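Local coordinates for Rv3651-like N-terminal domain-containing protein (Mycobacterium tuberculosis, PDB 4Q6U), which is of unknown biochemical function but is a triple sensor-domain protein, with a GAF-like N-terminal domain followed by two PAS-like domains, at residues G109-D114 against A145-A150; H11-V16 against R77-I82. All coordinates share one frame; numbering follows the deposited sequence.

Contact 1 of 2, residues G109-D114 against A145-A150; sequences GPLKWD and AEDLPA
Trp-113 and Asp-147 adopt almost the same first torsion, each with its CG beside the backbone N and anti to the carbonyl carbon (chi1 -76° for Trp-113), and from backbones whose CA atoms stand 9.6 Å apart the two side chains slide past each other in opposite directions. That overlap brings the indole N-H to the carboxylate. The bond from Trp-113 NE1 to Asp-147 OD2 measures 3.0 Å, with an N-H...O angle of 159°. The acceptor lies close to the indole plane, in keeping with a moderately bent bond. At the other end, OD2 is approached from its anti side, and the donor is tilted 24° out of the carboxylate plane. The six-membered ring then runs back along the aspartate, and Trp-113 CZ2 comes to 3.7 Å from Asp-147 CB. Further out, Leu-148 crosses the indole at about a right angle and meets its far edge in plane, with its CG 3.7 Å from Trp-113 CH2 and its CD1 3.8 Å from that same carbon. Leu-111, two residues back on strand 109-114, comes from the opposite direction to Asp-147, its CD1 methyl 3.8 Å from Asp-147 OD2. The indole is held from other directions too: Phe-144 stacks on it, and Val-160 of helix 157-165, which also packs through Leu-161 against Leu-148, touches it. The loop 145-150 and that helix thus cover one part of the sheet in the PAS-like middle domain. The second carboxylate oxygen, Asp-147 OD1, forms a salt bridge with Arg-142 NE. One oxygen takes a neutral donor and the other a cationic one, an arrangement that should restrict the carboxylate's rotation, and the arginine would be expected to favour its ionised form.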
ATOM      1  N   GLY B 109     -27.616  -1.093   1.468  1.00 34.25           N
ATOM      2  CA  GLY B 109     -27.697  -0.179   2.585  1.00 39.90           C
ATOM      3  C   GLY B 109     -27.291   1.221   2.173  1.00 35.83           C
ATOM      4  O   GLY B 109     -26.109   1.492   1.960  1.00 36.01           O
ATOM      5  N   PRO B 110     -28.280   2.113   2.039  1.00 36.87           N
ATOM      6  CA  PRO B 110     -28.039   3.505   1.670  1.00 36.72           C
ATOM      7  C   PRO B 110     -27.498   4.285   2.857  1.00 38.27           C
ATOM      8  O   PRO B 110     -27.885   4.029   3.999  1.00 32.73           O
ATOM      9  CB  PRO B 110     -29.426   4.002   1.261  1.00 40.09           C
ATOM     10  CG  PRO B 110     -30.344   3.203   2.100  1.00 40.50           C
ATOM     11  CD  PRO B 110     -29.705   1.857   2.316  1.00 35.94           C
ATOM     12  N   LEU B 111     -26.573   5.193   2.584  1.00 35.67           N
ATOM     13  CA  LEU B 111     -26.071   6.117   3.594  1.00 31.94           C
ATOM     14  C   LEU B 111     -25.600   7.390   2.901  1.00 30.95           C
ATOM     15  O   LEU B 111     -25.475   7.433   1.667  1.00 34.28           O
ATOM     16  CB  LEU B 111     -24.921   5.490   4.395  1.00 29.11           C
ATOM     17  CG  LEU B 111     -23.651   5.153   3.600  1.00 33.83           C
ATOM     18  CD1 LEU B 111     -22.413   5.567   4.379  1.00 37.67           C
ATOM     19  CD2 LEU B 111     -23.565   3.676   3.273  1.00 32.05           C
ATOM     20  N   LYS B 112     -25.309   8.418   3.685  1.00 32.11           N
ATOM     21  CA  LYS B 112     -24.754   9.628   3.116  1.00 30.11           C
ATOM     22  C   LYS B 112     -23.803  10.285   4.094  1.00 35.04           C
ATOM     23  O   LYS B 112     -23.934  10.135   5.316  1.00 30.04           O
ATOM     24  CB  LYS B 112     -25.854  10.621   2.719  1.00 31.69           C
ATOM     25  CG  LYS B 112     -26.657  11.157   3.881  1.00 32.33           C
ATOM     26  CD  LYS B 112     -27.718  12.155   3.410  1.00 36.73           C
ATOM     27  CE  LYS B 112     -28.525  12.713   4.577  1.00 36.14           C
ATOM     28  NZ  LYS B 112     -29.607  13.612   4.076  1.00 40.64           N
ATOM     29  N   TRP B 113     -22.828  10.986   3.531  1.00 31.49           N
ATOM     30  CA  TRP B 113     -21.929  11.833   4.294  1.00 32.96           C
ATOM     31  C   TRP B 113     -22.195  13.263   3.856  1.00 34.93           C
ATOM     32  O   TRP B 113     -22.043  13.584   2.672  1.00 34.08           O
ATOM     33  CB  TRP B 113     -20.460  11.462   4.056  1.00 31.03           C
ATOM     34  CG  TRP B 113     -20.013  10.217   4.749  1.00 30.10           C
ATOM     35  CD1 TRP B 113     -20.803   9.271   5.337  1.00 36.09           C
ATOM     36  CD2 TRP B 113     -18.662   9.789   4.945  1.00 29.67           C
ATOM     37  NE1 TRP B 113     -20.019   8.272   5.881  1.00 30.76           N
ATOM     38  CE2 TRP B 113     -18.704   8.572   5.653  1.00 29.75           C
ATOM     39  CE3 TRP B 113     -17.414  10.323   4.588  1.00 28.66           C
ATOM     40  CZ2 TRP B 113     -17.542   7.870   6.009  1.00 35.79           C
ATOM     41  CZ3 TRP B 113     -16.266   9.628   4.944  1.00 28.00           C
ATOM     42  CH2 TRP B 113     -16.339   8.413   5.646  1.00 27.63           C
ATOM     43  N   ASP B 114     -22.635  14.112   4.786  1.00 32.35           N
ATOM     44  CA  ASP B 114     -22.713  15.543   4.497  1.00 33.24           C
ATOM     45  C   ASP B 114     -21.331  16.135   4.759  1.00 30.40           C
ATOM     46  O   ASP B 114     -20.923  16.279   5.909  1.00 33.13           O
ATOM     47  CB  ASP B 114     -23.786  16.234   5.350  1.00 45.40           C
ATOM     48  CG  ASP B 114     -24.040  17.684   4.925  1.00 54.43           C
ATOM     49  OD1 ASP B 114     -23.072  18.390   4.565  1.00 43.54           O
ATOM     50  OD2 ASP B 114     -25.215  18.123   4.949  1.00 56.95           O
ATOM     51  N   ALA B 145     -15.636   9.027  11.365  1.00 29.64           N
ATOM     52  CA  ALA B 145     -14.771   8.008  11.965  1.00 25.95           C
ATOM     53  C   ALA B 145     -15.570   6.841  12.574  1.00 30.60           C
ATOM     54  O   ALA B 145     -14.985   5.835  12.982  1.00 27.92           O
ATOM     55  CB  ALA B 145     -13.840   8.650  13.039  1.00 19.96           C
ATOM     56  N   GLU B 146     -16.901   6.962  12.624  1.00 28.18           N
ATOM     57  CA  GLU B 146     -17.745   5.854  13.081  1.00 25.97           C
ATOM     58  C   GLU B 146     -18.130   4.922  11.922  1.00 29.25           C
ATOM     59  O   GLU B 146     -18.587   3.796  12.139  1.00 29.13           O
ATOM     60  CB  GLU B 146     -19.020   6.384  13.780  1.00 24.32           C
ATOM     61  CG  GLU B 146     -18.726   7.211  15.047  1.00 24.15           C
ATOM     62  CD  GLU B 146     -19.979   7.712  15.759  1.00 28.82           C
ATOM     63  OE1 GLU B 146     -20.335   8.892  15.559  1.00 33.42           O
ATOM     64  OE2 GLU B 146     -20.591   6.944  16.538  1.00 30.82           O
ATOM     65  N   ASP B 147     -17.959   5.399  10.691  1.00 27.85           N
ATOM     66  CA  ASP B 147     -18.265   4.601   9.506  1.00 26.58           C
ATOM     67  C   ASP B 147     -16.995   3.951   8.935  1.00 31.98           C
ATOM     68  O   ASP B 147     -17.059   2.933   8.263  1.00 38.74           O
ATOM     69  CB  ASP B 147     -18.948   5.465   8.442  1.00 26.81           C
ATOM     70  CG  ASP B 147     -20.412   5.729   8.759  1.00 32.01           C
ATOM     71  OD1 ASP B 147     -20.852   5.360   9.873  1.00 31.45           O
ATOM     72  OD2 ASP B 147     -21.116   6.290   7.887  1.00 29.94           O
ATOM     73  N   LEU B 148     -15.847   4.556   9.196  1.00 31.89           N
ATOM     74  CA  LEU B 148     -14.574   3.974   8.783  1.00 25.37           C
ATOM     75  C   LEU B 148     -14.030   3.123   9.923  1.00 28.81           C
ATOM     76  O   LEU B 148     -14.262   3.430  11.091  1.00 28.61           O
ATOM     77  CB  LEU B 148     -13.587   5.074   8.399  1.00 25.73           C
ATOM     78  CG  LEU B 148     -14.016   5.936   7.210  1.00 31.08           C
ATOM     79  CD1 LEU B 148     -13.027   7.069   6.988  1.00 21.28           C
ATOM     80  CD2 LEU B 148     -14.147   5.087   5.949  1.00 26.63           C
ATOM     81  N   PRO B 149     -13.325   2.029   9.601  1.00 27.26           N
ATOM     82  CA  PRO B 149     -12.775   1.245  10.705  1.00 28.70           C
ATOM     83  C   PRO B 149     -11.741   2.050  11.476  1.00 31.32           C
ATOM     84  O   PRO B 149     -11.196   3.013  10.931  1.00 29.41           O
ATOM     85  CB  PRO B 149     -12.117   0.055  10.001  1.00 31.02           C
ATOM     86  CG  PRO B 149     -12.818  -0.041   8.699  1.00 33.48           C
ATOM     87  CD  PRO B 149     -13.155   1.355   8.299  1.00 29.73           C
ATOM     88  N   ALA B 150     -11.500   1.683  12.728  1.00 32.03           N
ATOM     89  CA  ALA B 150     -10.350   2.207  13.448  1.00 29.74           C
ATOM     90  C   ALA B 150      -9.154   1.358  13.047  1.00 23.79           C
ATOM     91  O   ALA B 150      -9.309   0.156  12.828  1.00 30.46           O
ATOM     92  CB  ALA B 150     -10.570   2.167  14.947  1.00 26.32           C
TER

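Contact 2 of 2, residues H11-V16 against R77-I82; sequences HDWLLV and RTEPVI
The backbones of 11-16 and 77-82 run in the same direction without being sheet neighbours, since strand 88-97 lies between them and is antiparallel to both; the CA atoms of Trp-13 and Arg-77 are 9.2 Å apart, those of Leu-15 and Val-81 9.3 Å. These two pairs are spaced by two residues on one side and four on the other, which rules out a one-to-one pairing. No hydrogen bond joins the segments, and side chains reach across the middle strand instead. The indole of Trp-13 does most of this. Its CZ3 lies 3.8 Å from Arg-77 O and 4.0 Å from Glu-79 CG, while its CH2 is also 4.0 Å from Glu-79 CG. The first torsion of Glu-79 (chi1 -65°) sets CG beside the backbone N, where this methylene meets the ring; a bend at the second torsion then turns the carboxylate, whose plane stands 73° from the ring plane. The polar ends look elsewhere: Trp-13 NE1 donates to Pro-103 O, and Glu-79 OE1 is hydrogen-bonded to Ser-64 OG. Trp-94, on the intervening strand, meets the Trp-13 ring with the planes at about 45°. Farther along, Leu-15 and Val-81 cross at about a right angle, with Leu-15 CD1 4.2 Å from Val-81 CG2. Both residues also touch Met-212 of strand 206-215, so this sheet face packs against the middle domain, whereas Thr-78, whose side chain leaves in the other direction, bonds to Thr-58 of helix 48-61. Such cross-strand contact within a six-stranded antiparallel sheet of order 3-2-1-6-5-4, with a helix on the other face, is consistent with the GAF-like fold of the N-terminal domain.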
ATOM      1  N   HIS B  11     -29.505 -14.696 -13.640  1.00 85.24           N
ATOM      2  CA  HIS B  11     -30.580 -14.919 -12.681  1.00 76.11           C
ATOM      3  C   HIS B  11     -30.420 -14.059 -11.436  1.00 64.54           C
ATOM      4  O   HIS B  11     -31.319 -14.001 -10.602  1.00 62.42           O
ATOM      5  CB  HIS B  11     -30.643 -16.394 -12.282  1.00 74.60           C
ATOM      6  N   ASP B  12     -29.269 -13.404 -11.310  1.00 60.46           N
ATOM      7  CA  ASP B  12     -28.961 -12.618 -10.115  1.00 55.24           C
ATOM      8  C   ASP B  12     -29.678 -11.275 -10.106  1.00 51.81           C
ATOM      9  O   ASP B  12     -30.109 -10.781 -11.147  1.00 52.26           O
ATOM     10  CB  ASP B  12     -27.453 -12.384 -10.002  1.00 57.79           C
ATOM     11  CG  ASP B  12     -26.678 -13.659  -9.726  1.00 71.91           C
ATOM     12  OD1 ASP B  12     -26.679 -14.118  -8.564  1.00 64.93           O
ATOM     13  OD2 ASP B  12     -26.059 -14.192 -10.670  1.00 83.23           O
ATOM     14  N   TRP B  13     -29.804 -10.691  -8.918  1.00 46.89           N
ATOM     15  CA  TRP B  13     -30.262  -9.317  -8.776  1.00 46.65           C
ATOM     16  C   TRP B  13     -29.153  -8.374  -9.221  1.00 55.12           C
ATOM     17  O   TRP B  13     -28.004  -8.539  -8.823  1.00 44.17           O
ATOM     18  CB  TRP B  13     -30.637  -9.003  -7.326  1.00 47.59           C
ATOM     19  CG  TRP B  13     -31.919  -9.588  -6.861  1.00 48.67           C
ATOM     20  CD1 TRP B  13     -32.103 -10.792  -6.244  1.00 44.19           C
ATOM     21  CD2 TRP B  13     -33.213  -8.980  -6.955  1.00 54.51           C
ATOM     22  NE1 TRP B  13     -33.438 -10.974  -5.954  1.00 46.55           N
ATOM     23  CE2 TRP B  13     -34.139  -9.878  -6.385  1.00 53.36           C
ATOM     24  CE3 TRP B  13     -33.677  -7.767  -7.477  1.00 47.72           C
ATOM     25  CZ2 TRP B  13     -35.506  -9.597  -6.321  1.00 48.59           C
ATOM     26  CZ3 TRP B  13     -35.036  -7.491  -7.410  1.00 54.24           C
ATOM     27  CH2 TRP B  13     -35.931  -8.399  -6.831  1.00 49.76           C
ATOM     28  N   LEU B  14     -29.493  -7.386 -10.036  1.00 48.03           N
ATOM     29  CA  LEU B  14     -28.540  -6.340 -10.392  1.00 47.66           C
ATOM     30  C   LEU B  14     -28.740  -5.107  -9.515  1.00 45.79           C
ATOM     31  O   LEU B  14     -29.842  -4.563  -9.472  1.00 46.72           O
ATOM     32  CB  LEU B  14     -28.698  -5.948 -11.862  1.00 55.34           C
ATOM     33  CG  LEU B  14     -28.382  -7.021 -12.893  1.00 53.37           C
ATOM     34  CD1 LEU B  14     -28.517  -6.439 -14.284  1.00 56.71           C
ATOM     35  CD2 LEU B  14     -26.973  -7.552 -12.643  1.00 51.67           C
ATOM     36  N   LEU B  15     -27.690  -4.648  -8.835  1.00 48.26           N
ATOM     37  CA  LEU B  15     -27.791  -3.386  -8.114  1.00 43.23           C
ATOM     38  C   LEU B  15     -27.330  -2.244  -9.013  1.00 44.31           C
ATOM     39  O   LEU B  15     -26.192  -2.210  -9.476  1.00 47.70           O
ATOM     40  CB  LEU B  15     -26.985  -3.413  -6.822  1.00 38.73           C
ATOM     41  CG  LEU B  15     -27.080  -2.159  -5.940  1.00 40.38           C
ATOM     42  CD1 LEU B  15     -28.473  -1.997  -5.353  1.00 41.96           C
ATOM     43  CD2 LEU B  15     -26.049  -2.209  -4.823  1.00 38.59           C
ATOM     44  N   VAL B  16     -28.240  -1.312  -9.262  1.00 48.25           N
ATOM     45  CA  VAL B  16     -27.984  -0.194 -10.155  1.00 46.44           C
ATOM     46  C   VAL B  16     -27.960   1.130  -9.395  1.00 50.05           C
ATOM     47  O   VAL B  16     -28.923   1.479  -8.737  1.00 44.65           O
ATOM     48  CB  VAL B  16     -29.052  -0.126 -11.263  1.00 49.71           C
ATOM     49  CG1 VAL B  16     -28.980   1.197 -11.999  1.00 51.59           C
ATOM     50  CG2 VAL B  16     -28.888  -1.300 -12.219  1.00 52.96           C
ATOM     51  N   ARG B  77     -38.424  -7.204 -12.272  1.00 56.48           N
ATOM     52  CA  ARG B  77     -38.805  -6.768 -10.935  1.00 55.68           C
ATOM     53  C   ARG B  77     -37.799  -5.766 -10.419  1.00 53.93           C
ATOM     54  O   ARG B  77     -36.593  -5.964 -10.537  1.00 52.39           O
ATOM     55  CB  ARG B  77     -38.933  -7.961  -9.995  1.00 55.92           C
ATOM     56  CG  ARG B  77     -39.864  -9.036 -10.537  1.00 74.97           C
ATOM     57  CD  ARG B  77     -40.142 -10.094  -9.501  1.00 79.41           C
ATOM     58  NE  ARG B  77     -40.538  -9.499  -8.229  1.00 80.64           N
ATOM     59  CZ  ARG B  77     -41.349 -10.085  -7.356  1.00 86.15           C
ATOM     60  NH1 ARG B  77     -41.857 -11.283  -7.627  1.00 84.12           N
ATOM     61  NH2 ARG B  77     -41.658  -9.470  -6.220  1.00 83.39           N
ATOM     62  N   THR B  78     -38.307  -4.664  -9.883  1.00 53.30           N
ATOM     63  CA  THR B  78     -37.444  -3.617  -9.378  1.00 51.49           C
ATOM     64  C   THR B  78     -37.764  -3.270  -7.924  1.00 50.79           C
ATOM     65  O   THR B  78     -38.920  -3.262  -7.503  1.00 52.05           O
ATOM     66  CB  THR B  78     -37.544  -2.340 -10.235  1.00 59.56           C
ATOM     67  OG1 THR B  78     -38.918  -1.961 -10.384  1.00 59.31           O
ATOM     68  CG2 THR B  78     -36.935  -2.563 -11.610  1.00 52.37           C
ATOM     69  N   GLU B  79     -36.702  -2.991  -7.175  1.00 51.03           N
ATOM     70  CA  GLU B  79     -36.773  -2.613  -5.774  1.00 53.37           C
ATOM     71  C   GLU B  79     -36.011  -1.316  -5.595  1.00 46.60           C
ATOM     72  O   GLU B  79     -34.801  -1.275  -5.834  1.00 48.22           O
ATOM     73  CB  GLU B  79     -36.171  -3.702  -4.881  1.00 50.72           C
ATOM     74  CG  GLU B  79     -36.931  -5.008  -4.888  1.00 56.84           C
ATOM     75  CD  GLU B  79     -38.317  -4.868  -4.309  1.00 59.00           C
ATOM     76  OE1 GLU B  79     -38.491  -4.071  -3.371  1.00 58.97           O
ATOM     77  OE2 GLU B  79     -39.233  -5.546  -4.804  1.00 64.91           O
ATOM     78  N   PRO B  80     -36.711  -0.247  -5.196  1.00 47.04           N
ATOM     79  CA  PRO B  80     -36.042   1.028  -4.939  1.00 45.87           C
ATOM     80  C   PRO B  80     -35.108   0.931  -3.736  1.00 44.03           C
ATOM     81  O   PRO B  80     -35.389   0.180  -2.802  1.00 44.83           O
ATOM     82  CB  PRO B  80     -37.214   1.981  -4.650  1.00 49.84           C
ATOM     83  CG  PRO B  80     -38.263   1.101  -4.104  1.00 49.78           C
ATOM     84  CD  PRO B  80     -38.160  -0.154  -4.938  1.00 48.86           C
ATOM     85  N   VAL B  81     -34.001   1.663  -3.775  1.00 42.62           N
ATOM     86  CA  VAL B  81     -33.171   1.824  -2.599  1.00 40.98           C
ATOM     87  C   VAL B  81     -33.267   3.284  -2.185  1.00 49.98           C
ATOM     88  O   VAL B  81     -32.677   4.163  -2.821  1.00 40.51           O
ATOM     89  CB  VAL B  81     -31.708   1.445  -2.848  1.00 39.52           C
ATOM     90  CG1 VAL B  81     -30.957   1.382  -1.524  1.00 38.52           C
ATOM     91  CG2 VAL B  81     -31.622   0.104  -3.562  1.00 43.77           C
ATOM     92  N   ILE B  82     -34.030   3.540  -1.130  1.00 41.27           N
ATOM     93  CA  ILE B  82     -34.377   4.906  -0.781  1.00 41.66           C
ATOM     94  C   ILE B  82     -33.819   5.282   0.578  1.00 43.22           C
ATOM     95  O   ILE B  82     -34.083   4.610   1.575  1.00 40.38           O
ATOM     96  CB  ILE B  82     -35.898   5.104  -0.799  1.00 46.16           C
ATOM     97  CG1 ILE B  82     -36.450   4.670  -2.161  1.00 45.11           C
ATOM     98  CG2 ILE B  82     -36.244   6.555  -0.504  1.00 50.93           C
ATOM     99  CD1 ILE B  82     -37.967   4.761  -2.286  1.00 47.42           C
TER

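In the fold
From the N terminus, the chain enters the first sheet within 11-16, passes through two further strands, helices 38-41 and 48-61 and strand 65-69, and returns at 77-82, where contact 2 closes a loop of 60 intervening residues. Strand 88-97 then completes that sheet. Contact 1 opens afterwards at 109-114 and closes after 30 intervening residues, at 145-150, so the two follow in series and neither nest nor cross. Contact 2 joins strands 14-17 and 74-82 across strand 88-97; contact 1 joins strand 109-114 to the loop before helix 157-165. Although their centres are about 22 Å apart, they meet at the domain boundary, where Pro-110 CG lies 4.0 Å from Ile-82 O and Pro-110 CD 4.1 Å from Val-81 CG1.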